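Putative uncharacterized protein (Mycobacterium avium, PDB 2Z6V) probably transfers a sulfuryl group from the donor PAPS to an acceptor that is not known, as a member of the sulfotransferase family. Local coordinates at residues A[228-233]-A[261-266]; A[131-136]-A[239-244]; A[266-271]-A[329-334]; A[44-49]-A[85-90]. All coordinates share one frame; numbering follows the deposited sequence.

Contact 1: A[228-233]-A[261-266]; sequences EYQKRY and KVFPDA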
# COMPACT_ATOMS: atom_id res chain seq x y z
N GLU A 228 2.76 -9.15 -11.92
CA GLU A 228 3.79 -10.09 -12.32
C GLU A 228 5.11 -9.62 -11.74
O GLU A 228 5.97 -10.44 -11.39
CB GLU A 228 3.88 -10.17 -13.84
CG GLU A 228 2.90 -11.15 -14.46
CD GLU A 228 2.60 -10.83 -15.90
OE1 GLU A 228 3.56 -10.48 -16.63
OE2 GLU A 228 1.42 -10.94 -16.31
N TYR A 229 5.27 -8.31 -11.65
CA TYR A 229 6.48 -7.74 -11.07
C TYR A 229 6.49 -8.05 -9.56
O TYR A 229 7.52 -8.44 -9.00
CB TYR A 229 6.52 -6.23 -11.29
CG TYR A 229 7.72 -5.55 -10.66
CD1 TYR A 229 9.02 -5.94 -11.00
CD2 TYR A 229 7.57 -4.56 -9.69
CE1 TYR A 229 10.13 -5.36 -10.39
CE2 TYR A 229 8.67 -3.97 -9.07
CZ TYR A 229 9.95 -4.38 -9.43
OH TYR A 229 11.05 -3.82 -8.81
N GLN A 230 5.34 -7.90 -8.91
CA GLN A 230 5.30 -8.17 -7.48
C GLN A 230 5.77 -9.58 -7.17
O GLN A 230 6.56 -9.78 -6.25
CB GLN A 230 3.90 -7.97 -6.91
CG GLN A 230 3.91 -8.01 -5.40
CD GLN A 230 2.53 -7.93 -4.81
OE1 GLN A 230 1.59 -7.44 -5.44
NE2 GLN A 230 2.39 -8.39 -3.56
N LYS A 231 5.30 -10.55 -7.95
CA LYS A 231 5.70 -11.95 -7.73
C LYS A 231 7.21 -12.13 -7.84
O LYS A 231 7.82 -12.80 -7.00
CB LYS A 231 4.97 -12.86 -8.72
CG LYS A 231 5.43 -14.32 -8.67
CD LYS A 231 4.36 -15.26 -9.22
CE LYS A 231 4.79 -16.71 -9.08
NZ LYS A 231 3.63 -17.65 -8.97
N ARG A 232 7.83 -11.53 -8.85
CA ARG A 232 9.28 -11.62 -9.03
C ARG A 232 9.98 -10.98 -7.83
O ARG A 232 10.97 -11.50 -7.32
CB ARG A 232 9.70 -10.91 -10.32
CG ARG A 232 9.37 -11.66 -11.61
CD ARG A 232 9.93 -10.93 -12.81
NE ARG A 232 8.88 -10.27 -13.58
CZ ARG A 232 8.87 -8.98 -13.87
NH1 ARG A 232 9.86 -8.20 -13.46
NH2 ARG A 232 7.87 -8.47 -14.57
N TYR A 233 9.45 -9.83 -7.40
CA TYR A 233 9.99 -9.11 -6.27
C TYR A 233 9.97 -10.04 -5.06
O TYR A 233 10.98 -10.21 -4.38
CB TYR A 233 9.13 -7.89 -5.98
CG TYR A 233 9.83 -6.74 -5.32
CD1 TYR A 233 10.30 -5.66 -6.08
CD2 TYR A 233 9.98 -6.69 -3.93
CE1 TYR A 233 10.89 -4.55 -5.47
CE2 TYR A 233 10.57 -5.57 -3.31
CZ TYR A 233 11.02 -4.51 -4.09
OH TYR A 233 11.59 -3.40 -3.50
N LYS A 261 -5.15 -13.40 -11.27
CA LYS A 261 -4.46 -13.92 -12.44
C LYS A 261 -3.05 -14.40 -12.05
O LYS A 261 -2.65 -15.49 -12.42
CB LYS A 261 -4.35 -12.82 -13.49
CG LYS A 261 -4.33 -13.31 -14.92
CD LYS A 261 -5.75 -13.51 -15.43
CE LYS A 261 -6.48 -12.19 -15.52
NZ LYS A 261 -7.85 -12.36 -16.10
N VAL A 262 -2.33 -13.58 -11.30
CA VAL A 262 -0.96 -13.88 -10.86
C VAL A 262 -0.86 -14.75 -9.60
O VAL A 262 0.07 -15.56 -9.48
CB VAL A 262 -0.17 -12.57 -10.64
CG1 VAL A 262 1.18 -12.85 -9.98
CG2 VAL A 262 0.02 -11.86 -11.97
N PHE A 263 -1.79 -14.58 -8.67
CA PHE A 263 -1.81 -15.39 -7.44
C PHE A 263 -3.18 -16.07 -7.35
O PHE A 263 -3.96 -15.81 -6.43
CB PHE A 263 -1.62 -14.50 -6.21
CG PHE A 263 -0.37 -13.67 -6.24
CD1 PHE A 263 0.86 -14.23 -5.94
CD2 PHE A 263 -0.43 -12.32 -6.57
CE1 PHE A 263 2.01 -13.47 -5.95
CE2 PHE A 263 0.72 -11.54 -6.60
CZ PHE A 263 1.95 -12.12 -6.28
N PRO A 264 -3.49 -16.97 -8.29
CA PRO A 264 -4.77 -17.68 -8.29
C PRO A 264 -5.13 -18.39 -6.97
O PRO A 264 -6.31 -18.54 -6.66
CB PRO A 264 -4.63 -18.65 -9.46
CG PRO A 264 -3.16 -18.92 -9.49
CD PRO A 264 -2.58 -17.54 -9.30
N ASP A 265 -4.12 -18.79 -6.21
CA ASP A 265 -4.33 -19.49 -4.94
C ASP A 265 -4.38 -18.59 -3.70
O ASP A 265 -4.42 -19.07 -2.56
CB ASP A 265 -3.23 -20.54 -4.75
CG ASP A 265 -1.82 -19.93 -4.67
OD1 ASP A 265 -1.60 -18.78 -5.14
OD2 ASP A 265 -0.92 -20.61 -4.14
N ALA A 266 -4.37 -17.28 -3.93
CA ALA A 266 -4.39 -16.30 -2.84
C ALA A 266 -5.53 -16.44 -1.84
O ALA A 266 -6.69 -16.60 -2.20
CB ALA A 266 -4.40 -14.90 -3.42
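Glu228 is the residue of helix 224-238 nearest Val262, the last residue of helix 256-262, with their CA atoms 6.2 Å apart; from Phe263 the chain leaves helical geometry and turns through a type I beta turn to Ala266. The contact is van der Waals in kind. Val262 does most of the touching, one methyl for each of two neighbours. With CG1 anti to the backbone N (chi1 171°), that branch rests 4.0 Å from Lys231 CB, while Val262 CG2 reaches Glu228 CG at 3.9 Å. CG1 also lies over one face of the Phe263 ring, toward its rim. The ring then continues the hydrophobic surface, putting CZ 4.0 Å from Lys231 CB, so that the base of the lysine sits on methyl and ring together before its extended chain runs on past Val262. Gln230 comes only loosely near the ring, and its OE1 is held by His195. Tyr227, one turn back from Lys231, packs against both Val262 and Phe263. Tyr229, which points away from this contact, and Tyr233 meet Val90 of helix 70-96 and Ile194 of helix 192-195, so helix 224-238 is sandwiched here, and the turn at 263-266 delivers the chain into strand 267-272.

Contact 2: A[131-136]-A[239-244]; sequences ARRSLL and STAPGS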
# COMPACT_ATOMS: atom_id res chain seq x y z
N ALA A 131 7.02 -18.35 10.81
CA ALA A 131 6.93 -19.12 9.57
C ALA A 131 6.35 -18.27 8.44
O ALA A 131 6.32 -18.67 7.27
CB ALA A 131 6.07 -20.35 9.77
N ARG A 132 5.89 -17.08 8.81
CA ARG A 132 5.29 -16.17 7.85
C ARG A 132 6.23 -15.00 7.52
O ARG A 132 6.91 -14.47 8.40
CB ARG A 132 3.97 -15.66 8.43
CG ARG A 132 2.93 -15.35 7.39
CD ARG A 132 1.60 -15.09 8.06
NE ARG A 132 0.92 -16.31 8.46
CZ ARG A 132 0.53 -17.25 7.60
NH1 ARG A 132 0.78 -17.10 6.31
NH2 ARG A 132 -0.13 -18.31 8.03
N ARG A 133 6.28 -14.63 6.24
CA ARG A 133 7.11 -13.50 5.81
C ARG A 133 6.20 -12.33 5.52
O ARG A 133 5.07 -12.51 5.05
CB ARG A 133 7.91 -13.83 4.55
CG ARG A 133 9.08 -14.79 4.73
CD ARG A 133 10.15 -14.26 5.70
NE ARG A 133 10.30 -15.19 6.81
CZ ARG A 133 10.10 -14.88 8.09
NH1 ARG A 133 9.74 -13.64 8.43
NH2 ARG A 133 10.21 -15.80 9.03
N SER A 134 6.70 -11.13 5.80
CA SER A 134 5.96 -9.90 5.54
C SER A 134 6.87 -8.97 4.74
O SER A 134 8.08 -9.12 4.78
CB SER A 134 5.56 -9.23 6.86
OG SER A 134 4.62 -10.02 7.58
N LEU A 135 6.28 -8.04 4.01
CA LEU A 135 7.04 -7.08 3.22
C LEU A 135 7.37 -5.94 4.18
O LEU A 135 6.48 -5.26 4.68
CB LEU A 135 6.20 -6.55 2.05
CG LEU A 135 6.81 -5.53 1.07
CD1 LEU A 135 7.90 -6.18 0.25
CD2 LEU A 135 5.71 -4.99 0.15
N LEU A 136 8.65 -5.75 4.45
CA LEU A 136 9.06 -4.69 5.36
C LEU A 136 9.39 -3.44 4.57
O LEU A 136 9.87 -3.52 3.44
CB LEU A 136 10.27 -5.15 6.18
CG LEU A 136 10.04 -6.54 6.79
CD1 LEU A 136 11.24 -6.93 7.61
CD2 LEU A 136 8.76 -6.54 7.64
N SER A 239 14.19 -15.87 -1.65
CA SER A 239 15.42 -16.59 -1.90
C SER A 239 16.39 -16.62 -0.73
O SER A 239 17.15 -17.58 -0.59
CB SER A 239 16.12 -16.07 -3.17
OG SER A 239 16.81 -14.85 -2.96
N THR A 240 16.38 -15.60 0.12
CA THR A 240 17.28 -15.60 1.27
C THR A 240 16.52 -15.67 2.60
O THR A 240 17.11 -15.98 3.63
CB THR A 240 18.21 -14.36 1.28
OG1 THR A 240 17.44 -13.17 1.07
CG2 THR A 240 19.28 -14.49 0.20
N ALA A 241 15.23 -15.38 2.55
CA ALA A 241 14.37 -15.39 3.73
C ALA A 241 13.02 -16.02 3.37
O ALA A 241 12.02 -15.33 3.22
CB ALA A 241 14.17 -13.97 4.24
N PRO A 242 13.00 -17.36 3.24
CA PRO A 242 11.80 -18.14 2.89
C PRO A 242 10.66 -18.13 3.91
O PRO A 242 10.88 -17.92 5.10
CB PRO A 242 12.37 -19.54 2.65
CG PRO A 242 13.49 -19.60 3.64
CD PRO A 242 14.14 -18.24 3.50
N GLY A 243 9.45 -18.38 3.40
CA GLY A 243 8.27 -18.42 4.25
C GLY A 243 6.98 -18.22 3.47
O GLY A 243 6.99 -18.07 2.24
N SER A 244 5.86 -18.24 4.17
CA SER A 244 4.57 -18.03 3.54
C SER A 244 4.30 -16.53 3.64
O SER A 244 4.35 -15.95 4.73
CB SER A 244 3.48 -18.82 4.27
OG SER A 244 2.21 -18.59 3.70
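Ala131 and Arg133 bracket Ser244 with two backbone hydrogen bonds, the signature of a parallel bridge centred on Arg132 and Ser244. Ser244 N gives its hydrogen to Ala131 O over 3.2 Å, nearly straight at 171°. Ser244 O in turn accepts from Arg133 N at 2.8 Å, and Arg132 CA adds a C-H...O contact to the same oxygen at 3.3 Å. A third bond comes from a side chain: Arg133 NE donates to Pro242 O, 3.3 Å away. The oxygen lies in the guanidinium plane, though the bond is somewhat bent (152°), and the donor stands well above the carbonyl plane, so the acceptor is met off its lone pairs. Bends at chi2 (-61°) and chi3 curl the chain back over the loop and bring Arg133 CD to 3.3 Å from Ala241 O. Gly243, fully extended, passes beside the arginine chain, its CA 3.8 Å from Arg133 CG. Arg132 sends its end another way: NH2 makes a salt bridge with Glu356, while NH1 stops 3.3 Å from Ser244 OG. Earlier in the loop, Thr240 OG1 is satisfied by Ala147 O and Ser239 OG by Val236 O. Backbone pairing then carries on from Arg133 to Ser246. This is how an outermost strand, 132-134, joins strand 244-248 at the start of the latter, as in the parallel alpha/beta sheet of the sulfotransferase fold.

Contact 3: A[266-271]-A[329-334]; sequences ARLIWA and ERFFHM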
# COMPACT_ATOMS: atom_id res chain seq x y z
N ALA A 266 -4.37 -17.28 -3.93
CA ALA A 266 -4.39 -16.30 -2.84
C ALA A 266 -5.53 -16.44 -1.84
O ALA A 266 -6.69 -16.60 -2.20
CB ALA A 266 -4.40 -14.90 -3.42
N ARG A 267 -5.17 -16.38 -0.56
CA ARG A 267 -6.15 -16.43 0.51
C ARG A 267 -6.46 -14.97 0.83
O ARG A 267 -5.66 -14.27 1.44
CB ARG A 267 -5.58 -17.19 1.70
CG ARG A 267 -5.35 -18.64 1.35
CD ARG A 267 -4.82 -19.44 2.51
NE ARG A 267 -3.43 -19.12 2.80
CZ ARG A 267 -2.66 -19.84 3.62
NH1 ARG A 267 -3.17 -20.92 4.20
NH2 ARG A 267 -1.40 -19.49 3.84
N LEU A 268 -7.62 -14.53 0.38
CA LEU A 268 -8.06 -13.15 0.51
C LEU A 268 -8.76 -12.73 1.80
O LEU A 268 -9.85 -13.20 2.12
CB LEU A 268 -8.95 -12.81 -0.68
CG LEU A 268 -8.40 -13.19 -2.07
CD1 LEU A 268 -9.49 -13.02 -3.12
CD2 LEU A 268 -7.19 -12.33 -2.41
N ILE A 269 -8.11 -11.84 2.54
CA ILE A 269 -8.69 -11.31 3.77
C ILE A 269 -9.26 -9.96 3.41
O ILE A 269 -8.52 -9.03 3.11
CB ILE A 269 -7.62 -11.11 4.87
CG1 ILE A 269 -6.98 -12.45 5.24
CG2 ILE A 269 -8.26 -10.48 6.09
CD1 ILE A 269 -5.89 -12.32 6.26
N TRP A 270 -10.58 -9.84 3.42
CA TRP A 270 -11.25 -8.59 3.10
C TRP A 270 -11.43 -7.82 4.41
O TRP A 270 -12.08 -8.31 5.34
CB TRP A 270 -12.60 -8.89 2.46
CG TRP A 270 -13.28 -7.72 1.79
CD1 TRP A 270 -13.12 -6.40 2.09
CD2 TRP A 270 -14.26 -7.79 0.75
NE1 TRP A 270 -13.96 -5.64 1.31
CE2 TRP A 270 -14.67 -6.46 0.48
CE3 TRP A 270 -14.85 -8.84 0.03
CZ2 TRP A 270 -15.63 -6.15 -0.50
CZ3 TRP A 270 -15.81 -8.53 -0.94
CH2 TRP A 270 -16.19 -7.20 -1.19
N ALA A 271 -10.84 -6.63 4.49
CA ALA A 271 -10.94 -5.79 5.70
C ALA A 271 -12.12 -4.83 5.59
O ALA A 271 -12.26 -4.12 4.61
CB ALA A 271 -9.65 -5.01 5.90
N GLU A 329 -16.51 -18.01 0.16
CA GLU A 329 -15.52 -18.84 0.84
C GLU A 329 -14.06 -18.52 0.49
O GLU A 329 -13.14 -18.94 1.20
CB GLU A 329 -15.83 -20.32 0.58
CG GLU A 329 -15.53 -20.80 -0.84
CD GLU A 329 -16.10 -22.18 -1.13
OE1 GLU A 329 -16.38 -22.95 -0.18
OE2 GLU A 329 -16.26 -22.51 -2.33
N ARG A 330 -13.83 -17.79 -0.60
CA ARG A 330 -12.47 -17.44 -0.99
C ARG A 330 -11.95 -16.26 -0.15
O ARG A 330 -10.78 -15.87 -0.26
CB ARG A 330 -12.42 -17.07 -2.48
CG ARG A 330 -12.54 -18.24 -3.45
CD ARG A 330 -11.40 -19.24 -3.29
NE ARG A 330 -10.08 -18.63 -3.42
CZ ARG A 330 -9.57 -18.14 -4.55
NH1 ARG A 330 -10.27 -18.18 -5.68
NH2 ARG A 330 -8.35 -17.61 -4.56
N PHE A 331 -12.83 -15.71 0.68
CA PHE A 331 -12.49 -14.57 1.51
C PHE A 331 -12.66 -14.82 3.01
O PHE A 331 -13.40 -15.72 3.43
CB PHE A 331 -13.37 -13.37 1.17
CG PHE A 331 -13.30 -12.93 -0.26
CD1 PHE A 331 -12.49 -11.87 -0.63
CD2 PHE A 331 -14.07 -13.56 -1.23
CE1 PHE A 331 -12.45 -11.43 -1.96
CE2 PHE A 331 -14.03 -13.14 -2.56
CZ PHE A 331 -13.22 -12.07 -2.92
N PHE A 332 -11.97 -14.01 3.80
CA PHE A 332 -12.12 -14.05 5.25
C PHE A 332 -12.52 -12.62 5.54
O PHE A 332 -11.91 -11.69 5.03
CB PHE A 332 -10.81 -14.34 5.99
CG PHE A 332 -10.99 -14.33 7.48
CD1 PHE A 332 -11.40 -15.48 8.15
CD2 PHE A 332 -10.89 -13.14 8.19
CE1 PHE A 332 -11.72 -15.43 9.51
CE2 PHE A 332 -11.21 -13.08 9.55
CZ PHE A 332 -11.63 -14.23 10.21
N HIS A 333 -13.55 -12.42 6.35
CA HIS A 333 -13.96 -11.05 6.62
C HIS A 333 -13.53 -10.52 7.96
O HIS A 333 -13.96 -10.98 9.01
CB HIS A 333 -15.47 -10.90 6.42
CG HIS A 333 -15.90 -11.16 5.02
ND1 HIS A 333 -16.65 -12.26 4.66
CD2 HIS A 333 -15.58 -10.53 3.86
CE1 HIS A 333 -16.79 -12.29 3.35
NE2 HIS A 333 -16.14 -11.25 2.84
N MET A 334 -12.64 -9.55 7.90
CA MET A 334 -12.10 -8.93 9.09
C MET A 334 -12.77 -7.57 9.29
O MET A 334 -12.60 -6.65 8.49
CB MET A 334 -10.59 -8.77 8.92
CG MET A 334 -9.89 -8.17 10.10
SD MET A 334 -8.15 -8.08 9.70
CE MET A 334 -8.13 -6.64 8.61
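Trp270 sets the six-membered ring of its indole obliquely against the rings of Phe331 and His333, both on the neighbouring strand. Its CE3 comes 3.9 Å from Phe331 CD1, with the two ring planes 52° apart. The His333 side chain runs alongside that of Trp270, pointing the same way, and the three rings form an aromatic cluster. Next to it Leu268 lies side by side with Phe331, its CD1 methyl 3.6 Å from Phe331 CE1. Residues on the other face of the sheet are Ile269, Ala271, Phe332 and Met334; the methionine bends at chi3 (77°) to set its methyl CE 3.5 Å from Ala271 CB, while Ile269 CG2 touches Met334 CB. The strands beneath run parallel, 26° apart in direction. Phe332 N donates to Leu268 O, Trp270 N to Phe332 O at 2.8 Å, and Met334 N to Trp270 O at 2.9 Å; the bond from Leu268 N to Arg330 O is weak. Before the register starts, Arg330 curls its doubly bent chain so that NH2 meets a lone pair of Ala266 O at 3.1 Å. Helix 301-326 covers the Trp270 and Phe331 side, where Phe406 also meets the indole edge-to-face. Helix 343-353 packs on Phe332 across the sheet, and strand 109-113 pairs with the other edge of strand 267-272, so 331-335 is an outermost strand of the sheet.

Contact 4: A[44-49]-A[85-90]; sequences SEIDSD and GRRLQV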
# COMPACT_ATOMS: atom_id res chain seq x y z
N SER A 44 21.51 -0.19 -16.46
CA SER A 44 20.74 0.36 -17.57
C SER A 44 19.73 -0.60 -18.21
O SER A 44 18.87 -0.17 -18.98
CB SER A 44 21.68 0.92 -18.64
OG SER A 44 22.68 -0.02 -18.99
N GLU A 45 19.82 -1.89 -17.90
CA GLU A 45 18.88 -2.84 -18.46
C GLU A 45 17.61 -2.90 -17.62
O GLU A 45 17.63 -2.65 -16.43
CB GLU A 45 19.50 -4.23 -18.55
CG GLU A 45 20.61 -4.37 -19.57
CD GLU A 45 20.98 -5.82 -19.82
OE1 GLU A 45 21.97 -6.06 -20.54
OE2 GLU A 45 20.27 -6.72 -19.31
N ILE A 46 16.49 -3.22 -18.26
CA ILE A 46 15.22 -3.31 -17.57
C ILE A 46 14.42 -4.45 -18.18
O ILE A 46 14.66 -4.83 -19.33
CB ILE A 46 14.46 -1.98 -17.65
CG1 ILE A 46 13.39 -1.93 -16.57
CG2 ILE A 46 13.85 -1.80 -19.03
CD1 ILE A 46 12.88 -0.53 -16.29
N ASP A 47 13.47 -5.01 -17.43
CA ASP A 47 12.70 -6.14 -17.93
C ASP A 47 11.69 -5.85 -19.03
O ASP A 47 11.46 -6.69 -19.89
CB ASP A 47 12.01 -6.87 -16.77
CG ASP A 47 11.27 -5.94 -15.83
OD1 ASP A 47 11.93 -5.22 -15.05
OD2 ASP A 47 10.02 -5.93 -15.87
N SER A 48 11.08 -4.67 -19.00
CA SER A 48 10.10 -4.33 -20.02
C SER A 48 9.87 -2.84 -20.15
O SER A 48 10.62 -2.03 -19.61
CB SER A 48 8.77 -5.03 -19.73
OG SER A 48 8.14 -4.46 -18.60
N ASP A 49 8.81 -2.50 -20.87
CA ASP A 49 8.43 -1.12 -21.16
C ASP A 49 7.25 -0.65 -20.31
O ASP A 49 6.90 0.54 -20.32
CB ASP A 49 8.04 -1.05 -22.64
CG ASP A 49 8.22 0.33 -23.23
OD1 ASP A 49 7.59 0.61 -24.28
OD2 ASP A 49 9.00 1.13 -22.66
N GLY A 85 14.66 3.30 -9.95
CA GLY A 85 15.98 2.75 -9.69
C GLY A 85 15.87 1.37 -9.06
O GLY A 85 16.68 0.48 -9.35
N ARG A 86 14.87 1.19 -8.19
CA ARG A 86 14.65 -0.10 -7.53
C ARG A 86 14.31 -1.13 -8.59
O ARG A 86 14.80 -2.27 -8.56
CB ARG A 86 13.50 0.01 -6.54
CG ARG A 86 13.88 0.66 -5.25
CD ARG A 86 12.72 1.40 -4.65
NE ARG A 86 13.24 2.44 -3.78
CZ ARG A 86 12.60 3.56 -3.47
NH1 ARG A 86 11.38 3.78 -3.96
NH2 ARG A 86 13.18 4.45 -2.69
N ARG A 87 13.47 -0.72 -9.53
CA ARG A 87 13.05 -1.57 -10.63
C ARG A 87 14.30 -2.04 -11.37
O ARG A 87 14.42 -3.21 -11.71
CB ARG A 87 12.13 -0.77 -11.56
CG ARG A 87 11.60 -1.51 -12.77
CD ARG A 87 10.66 -2.61 -12.39
NE ARG A 87 10.03 -3.19 -13.57
CZ ARG A 87 8.95 -2.69 -14.17
NH1 ARG A 87 8.37 -1.59 -13.70
NH2 ARG A 87 8.45 -3.29 -15.24
N LEU A 88 15.24 -1.12 -11.59
CA LEU A 88 16.49 -1.44 -12.27
C LEU A 88 17.34 -2.40 -11.45
O LEU A 88 17.94 -3.33 -11.99
CB LEU A 88 17.29 -0.17 -12.54
CG LEU A 88 16.72 0.76 -13.62
CD1 LEU A 88 17.52 2.04 -13.68
CD2 LEU A 88 16.74 0.03 -14.95
N GLN A 89 17.38 -2.17 -10.14
CA GLN A 89 18.16 -3.01 -9.24
C GLN A 89 17.63 -4.44 -9.16
O GLN A 89 18.41 -5.39 -9.14
CB GLN A 89 18.20 -2.38 -7.84
CG GLN A 89 18.95 -1.06 -7.79
CD GLN A 89 19.17 -0.57 -6.37
OE1 GLN A 89 19.74 -1.27 -5.54
NE2 GLN A 89 18.73 0.65 -6.09
N VAL A 90 16.31 -4.58 -9.13
CA VAL A 90 15.70 -5.91 -9.05
C VAL A 90 15.90 -6.70 -10.34
O VAL A 90 16.04 -7.92 -10.32
CB VAL A 90 14.19 -5.82 -8.74
CG1 VAL A 90 13.55 -7.21 -8.80
CG2 VAL A 90 13.98 -5.20 -7.36
O HOH W 1 19.24 -3.34 -14.61
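Arg87 NH2 is shared between Asp47 OD2, 3.1 Å away, and Ser50 OG. The same guanidinium gives Asp47 OD1 its NE hydrogen at 3.1 Å, a side-on, two-pronged salt bridge with one nitrogen for each oxygen. OD2 lies within 3° of the guanidinium plane, yet the carboxylate as a whole is turned 34° from it, so the fit is slightly twisted. The arginine bends at chi2 (67°), which carries its end off the helix toward the loop. Its NH1 forms a salt bridge with Asp198 and a hydrogen bond with Gln197 O; all three nitrogens are therefore engaged and the group's rotation is fixed. Nearer the helix backbone, the Ile46 side chain crosses that of Arg87 at about a right angle, CD1 3.9 Å from Arg87 CG, and Ile46 CB meets Leu88 CD2 at 4.1 Å. A water donates to Leu88 O at 2.9 Å and lies between it and Glu45 O, though its separation from the latter is too short to trust in detail. Ser48 caps a backbone N at the start of helix 50-64, and its OG bonds Ser50 OG. The arrangement is that of a loop linking helices 30-41 and 50-64, with a serine cap at the start of the second helix, tied by a bidentate salt bridge to helix 70-96.

Helix 224-238 joins contacts 1 and 4: Tyr229 makes a cation-pi contact with Arg87, and Arg232 NH1 forms a long, weak ion pair with Asp47 OD2, so helix 70-96 and the 44-49 loop both meet helix 224-238. Contacts 1 and 3 share Ala266, where the turn becomes strand 267-272. Contacts 2 and 3 belong to the two outermost strand pairs of one sheet, their centres about 20 Å apart; Arg267 reaches the side of contact 2 at Ser244. Contacts 3 and 4 are most distant, about 33 Å between centres. Bound palmitic acid lies about 10 Å from the Gln230 side chain and about 11 Å from that of Ala271.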